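Local coordinates for protein probable enoyl-CoA hydratase/isomerase (Mycobacterium abscessus, PDB 3SWX) that probably hydrates or isomerises enoyl-CoA thioesters, as a trimeric member of the crotonase-like enoyl-CoA hydratase/isomerase family, at residues 242-245 with 246-249; 201-204 with 205-209; 231-234 with 235-239. One frame throughout, in Å; residues are numbered along the deposited sequence.

Interaction 1 of 3, residues 242-245 with 246-249; sequences FTSE and DATL
An N-cap opens helix 245-255, the last helix of this crotonase-like chain: Ser244 sits at the cap position and its hydroxyl receives the amide of Ala247, with OG 3.2 Å from Ala247 N and an N-H...O angle of 151°. A chi1 of 74° places OG between the serine's own backbone N and carbonyl carbon, which brings it within reach of the Ala247 amide. The same amide makes a weak second bond to Ser244 O, while OG is also hydrogen-bonded to the carbonyl of Leu241, so the cap ties the new helix to the end of helix 227-242. Ala247 directs its methyl back at the preceding loop, where CB lies 3.8 Å from Phe242 CA; the Phe242 ring meets that methyl obliquely, at a looser 4.4 Å from CD1, and packs on Ile79 of a second subunit. The carboxylates of the first turn serve the C terminus: Asp246 takes the amides of Val263 and Gly264, and Glu245 forms a salt bridge with Arg265. The helix dipole would probably favour negative groups here, though the closeness of Asp246 OD2 to Arg265 OXT would probably oppose this. Within the first turn, Glu245 O is gripped twice. Leu249 N arrives almost straight and in the carbonyl plane at 3.0 Å, whereas Thr248 OG1, tilted 27° out of that plane, donates to Glu245 O over 2.9 Å.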
# COMPACT_ATOMS: atom_id res chain seq x y z
N PHE B 242 11.34 -27.62 5.13
CA PHE B 242 10.87 -29.03 5.14
C PHE B 242 11.92 -29.97 5.72
O PHE B 242 11.62 -31.09 6.12
CB PHE B 242 10.49 -29.51 3.74
CG PHE B 242 9.08 -29.16 3.35
CD1 PHE B 242 8.01 -29.53 4.16
CD2 PHE B 242 8.82 -28.48 2.17
CE1 PHE B 242 6.71 -29.21 3.80
CE2 PHE B 242 7.52 -28.17 1.81
CZ PHE B 242 6.47 -28.53 2.63
N THR B 243 13.13 -29.45 5.79
CA THR B 243 14.31 -30.14 6.29
C THR B 243 14.44 -30.05 7.81
O THR B 243 15.18 -30.83 8.44
CB THR B 243 15.54 -29.49 5.59
OG1 THR B 243 15.94 -30.33 4.51
CG2 THR B 243 16.69 -29.18 6.54
N SER B 244 13.73 -29.09 8.40
CA SER B 244 13.86 -28.80 9.82
C SER B 244 13.05 -29.79 10.67
O SER B 244 12.07 -30.38 10.22
CB SER B 244 13.42 -27.36 10.10
OG SER B 244 12.01 -27.25 10.04
N GLU B 245 13.48 -29.95 11.92
CA GLU B 245 12.70 -30.74 12.89
C GLU B 245 11.27 -30.24 13.03
O GLU B 245 10.32 -31.03 13.16
CB GLU B 245 13.32 -30.64 14.27
CG GLU B 245 14.60 -31.38 14.43
CD GLU B 245 14.93 -31.57 15.88
OE1 GLU B 245 16.05 -31.19 16.26
OE2 GLU B 245 14.04 -32.05 16.63
N ASP B 246 11.13 -28.92 13.03
CA ASP B 246 9.82 -28.30 13.24
C ASP B 246 8.82 -28.60 12.11
O ASP B 246 7.61 -28.70 12.39
CB ASP B 246 9.99 -26.78 13.46
CG ASP B 246 10.48 -26.45 14.88
OD1 ASP B 246 10.46 -27.35 15.74
OD2 ASP B 246 10.86 -25.29 15.13
N ALA B 247 9.28 -28.74 10.87
CA ALA B 247 8.36 -29.11 9.77
C ALA B 247 7.74 -30.51 9.99
O ALA B 247 6.53 -30.71 9.83
CB ALA B 247 9.04 -29.01 8.43
N THR B 248 8.56 -31.48 10.38
CA THR B 248 8.04 -32.82 10.69
C THR B 248 7.11 -32.76 11.91
O THR B 248 6.01 -33.34 11.90
CB THR B 248 9.17 -33.90 10.84
OG1 THR B 248 10.00 -33.61 11.97
CG2 THR B 248 10.03 -33.95 9.60
N LEU B 249 7.50 -32.02 12.94
CA LEU B 249 6.60 -31.81 14.08
C LEU B 249 5.26 -31.17 13.66
O LEU B 249 4.18 -31.62 14.05
CB LEU B 249 7.28 -30.96 15.17
CG LEU B 249 8.35 -31.66 16.03
CD1 LEU B 249 9.11 -30.65 16.91
CD2 LEU B 249 7.72 -32.77 16.89

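Interaction 2 of 3, residues 201-204 with 205-209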
# COMPACT_ATOMS: atom_id res chain seq x y z
N ALA B 201 2.07 -11.63 20.84
CA ALA B 201 3.46 -12.09 20.88
C ALA B 201 3.54 -13.57 21.29
O ALA B 201 4.29 -14.33 20.70
CB ALA B 201 4.26 -11.22 21.88
N GLN B 202 2.74 -13.97 22.27
CA GLN B 202 2.70 -15.37 22.70
C GLN B 202 2.15 -16.28 21.58
O GLN B 202 2.61 -17.41 21.42
CB GLN B 202 1.89 -15.54 23.98
CG GLN B 202 2.50 -14.89 25.22
CD GLN B 202 3.84 -15.49 25.66
OE1 GLN B 202 4.27 -16.54 25.15
NE2 GLN B 202 4.52 -14.81 26.60
N THR B 203 1.17 -15.79 20.83
CA THR B 203 0.65 -16.58 19.70
C THR B 203 1.74 -16.80 18.68
O THR B 203 1.91 -17.92 18.19
CB THR B 203 -0.55 -15.91 19.04
OG1 THR B 203 -1.58 -15.79 20.03
CG2 THR B 203 -1.07 -16.76 17.89
N ILE B 204 2.49 -15.73 18.41
CA ILE B 204 3.64 -15.81 17.51
C ILE B 204 4.64 -16.83 18.01
O ILE B 204 5.16 -17.65 17.23
CB ILE B 204 4.32 -14.42 17.33
CG1 ILE B 204 3.41 -13.49 16.54
CG2 ILE B 204 5.63 -14.56 16.56
CD1 ILE B 204 3.95 -12.08 16.36
N ALA B 205 4.88 -16.81 19.32
CA ALA B 205 5.83 -17.72 19.96
C ALA B 205 5.41 -19.20 19.98
O ALA B 205 6.25 -20.07 20.21
CB ALA B 205 6.17 -17.22 21.39
N ARG B 206 4.12 -19.49 19.78
CA ARG B 206 3.66 -20.87 19.63
C ARG B 206 3.86 -21.39 18.19
O ARG B 206 3.72 -22.58 17.94
CB ARG B 206 2.17 -21.01 20.01
CG ARG B 206 1.83 -20.70 21.45
CD ARG B 206 0.42 -21.16 21.83
NE ARG B 206 -0.62 -20.43 21.10
CZ ARG B 206 -1.11 -19.24 21.44
NH1 ARG B 206 -2.06 -18.70 20.68
NH2 ARG B 206 -0.67 -18.58 22.52
N GLN B 207 4.19 -20.49 17.25
CA GLN B 207 4.42 -20.91 15.87
C GLN B 207 5.89 -21.28 15.65
O GLN B 207 6.74 -21.04 16.51
CB GLN B 207 3.98 -19.81 14.90
CG GLN B 207 2.66 -19.15 15.32
CD GLN B 207 1.54 -20.15 15.54
OE1 GLN B 207 1.34 -21.06 14.74
NE2 GLN B 207 0.80 -19.98 16.63
N ALA B 208 6.17 -21.86 14.49
CA ALA B 208 7.52 -22.36 14.21
C ALA B 208 8.45 -21.19 13.95
O ALA B 208 8.27 -20.51 12.94
CB ALA B 208 7.50 -23.29 13.02
N PRO B 209 9.46 -20.94 14.84
CA PRO B 209 10.33 -19.79 14.72
C PRO B 209 11.03 -19.61 13.35
O PRO B 209 11.12 -18.47 12.89
CB PRO B 209 11.40 -20.01 15.80
CG PRO B 209 10.73 -20.86 16.83
CD PRO B 209 9.78 -21.73 16.05
O HOH W 1 -1.84 -15.70 23.20
O HOH W 2 7.90 -18.56 16.94
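The Arg206 guanidinium lies with one face over the backbone of Thr203, whose CA sits 3.4 Å from its plane and offset toward the rim; a water occupies the edge, in plane, accepting from NH2. That water also bonds Thr203 OG1, bridging the two side chains, and Arg206 NH1 adds a weak direct bond of 3.0 Å to Thr203 OG1. The arginine folds back over the helix end through a bend at chi3 (-65°). The second flat group is the Gln207 amide. Its NE2 donates to Thr203 O at 2.8 Å and 161°, with the acceptor practically in the amide plane. Arg206 N reaches Thr203 O from the opposite face of the carbonyl, at 3.1 Å, so a single oxygen is held from both faces. Gln207 N closes the next turn on Ile204 O at 3.0 Å, and a second water, donating to Ile204 O and Gln207 O, spans the exit from helix 193-205. Beyond the contact, Gln207 OE1 accepts from Asn141 of a second subunit, and Thr203 OG1 is bonded to the carbonyl of Ala199. The last carbonyls of a helix lack the usual amide donors of a following turn; here a glutamine side chain and a water supply part of that hydrogen bonding, and the same glutamine amide joins the helix C-terminus to the subunit interface.

Interaction 3 of 3, residues 231-234 with 235-239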
# COMPACT_ATOMS: atom_id res chain seq x y z
N GLU B 231 10.65 -13.84 -5.07
CA GLU B 231 10.10 -15.00 -5.76
C GLU B 231 11.11 -16.13 -5.88
O GLU B 231 10.80 -17.28 -5.64
CB GLU B 231 9.62 -14.61 -7.15
CG GLU B 231 8.25 -13.99 -7.15
CD GLU B 231 7.86 -13.44 -8.49
OE1 GLU B 231 8.61 -13.60 -9.48
OE2 GLU B 231 6.78 -12.85 -8.55
N GLU B 232 12.32 -15.77 -6.28
CA GLU B 232 13.40 -16.73 -6.50
C GLU B 232 13.72 -17.51 -5.22
O GLU B 232 14.12 -18.65 -5.27
CB GLU B 232 14.63 -15.92 -6.98
CG GLU B 232 15.74 -16.72 -7.50
CD GLU B 232 16.94 -15.89 -7.94
OE1 GLU B 232 17.18 -14.79 -7.39
OE2 GLU B 232 17.68 -16.39 -8.79
N GLN B 233 13.53 -16.90 -4.06
CA GLN B 233 13.77 -17.58 -2.80
C GLN B 233 12.60 -18.43 -2.27
O GLN B 233 12.79 -19.17 -1.32
CB GLN B 233 14.11 -16.54 -1.71
CG GLN B 233 15.31 -15.69 -2.00
CD GLN B 233 16.56 -16.49 -2.14
OE1 GLN B 233 16.64 -17.63 -1.66
NE2 GLN B 233 17.56 -15.91 -2.80
N LEU B 234 11.40 -18.31 -2.84
CA LEU B 234 10.21 -18.91 -2.22
C LEU B 234 10.31 -20.43 -2.02
O LEU B 234 10.21 -20.92 -0.88
CB LEU B 234 8.94 -18.59 -3.02
CG LEU B 234 8.47 -17.13 -3.00
CD1 LEU B 234 7.35 -16.95 -4.00
CD2 LEU B 234 8.05 -16.71 -1.58
N VAL B 235 10.55 -21.15 -3.11
CA VAL B 235 10.64 -22.62 -3.05
C VAL B 235 11.96 -23.09 -2.38
O VAL B 235 11.94 -24.01 -1.57
CB VAL B 235 10.44 -23.30 -4.45
CG1 VAL B 235 10.62 -24.83 -4.39
CG2 VAL B 235 9.07 -22.95 -5.04
N PRO B 236 13.11 -22.46 -2.70
CA PRO B 236 14.31 -22.89 -1.95
C PRO B 236 14.19 -22.74 -0.43
O PRO B 236 14.68 -23.58 0.32
CB PRO B 236 15.41 -21.98 -2.51
CG PRO B 236 14.96 -21.69 -3.88
CD PRO B 236 13.46 -21.63 -3.86
N THR B 237 13.54 -21.67 0.03
CA THR B 237 13.30 -21.48 1.45
C THR B 237 12.35 -22.53 2.01
O THR B 237 12.59 -23.07 3.08
CB THR B 237 12.79 -20.08 1.72
OG1 THR B 237 13.76 -19.14 1.23
CG2 THR B 237 12.53 -19.85 3.23
N VAL B 238 11.27 -22.86 1.30
CA VAL B 238 10.38 -23.88 1.84
C VAL B 238 11.04 -25.25 1.85
O VAL B 238 10.78 -26.05 2.77
CB VAL B 238 8.98 -23.95 1.18
CG1 VAL B 238 8.99 -24.83 -0.09
CG2 VAL B 238 7.98 -24.47 2.21
N ARG B 239 11.89 -25.51 0.88
CA ARG B 239 12.64 -26.78 0.82
C ARG B 239 13.52 -26.94 2.06
O ARG B 239 13.50 -27.98 2.72
CB ARG B 239 13.47 -26.83 -0.46
CG ARG B 239 14.23 -28.14 -0.71
CD ARG B 239 15.00 -28.07 -2.05
NE ARG B 239 14.16 -27.51 -3.12
CZ ARG B 239 14.57 -26.70 -4.11
NH1 ARG B 239 15.85 -26.32 -4.23
NH2 ARG B 239 13.69 -26.26 -5.01
O HOH W 3 10.76 -20.05 -5.71
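Leu234 and Gln233 bury the most surface in this part of helix 227-242, followed equally by Val235 and Pro236; the helix is proline-kinked and belongs to the C-terminal helical region of the crotonase-like fold. Pro236 has no N-H to give to the preceding turn, and its ring lies against that turn instead: CG and CD each come within 3.4 Å of Glu232 O, the carbonyl an ordinary residue here would have bonded. Just before the kink, Val235 N and Glu231 O are joined through a water rather than directly; it accepts from Val235 N and donates to Glu231 O, 2.8 Å from each. Regular bonding resumes directly after the proline. Gln233 O takes two donors from Thr237, the backbone N at 2.9 Å and OG1 at 2.7 Å, which approach from opposite faces of the carbonyl plane. The hydroxyl gets there because chi1 of Thr237 is -58°, which sets OG1 beside the threonine's own N and pointing back down the helix. Gln233, its CB set away from the following turn, packs with Leu234 on Asn218 of helix 209-225; Thr237 rests on Ala214 of that same helix. Leu234 contributes mainly through its backbone and CB, which lies 3.0 Å from Val235 N. At the subunit interface, Glu231 forms a salt bridge with Arg224 of a second subunit, and Val238 packs on Ile79 of that subunit. Leu234 O likewise has two partners: it accepts from the hydroxyl of Tyr145 of the second subunit and, within the helix, from Val238 N at 3.1 Å with an N-H...O angle of 155°.

In the fold
From the N terminus the contacts come in the order interaction 2, interaction 3, interaction 1, in series, with none nested or crossed. Interaction 2 closes helix 193-205 and turns the chain into helix 209-225. Interaction 3 lies inside helix 227-242, where it spans the proline kink, and interaction 1 follows almost at once, closing the short turn into helix 245-255. The ends meet again in space: Asp246 OD2 packs against Pro209 CD at 3.8 Å, bringing interactions 1 and 2 together although their centres are 16 Å apart. Interactions 2 and 3 do not touch, their nearest atoms being about 10 Å apart. All three reach the second subunit.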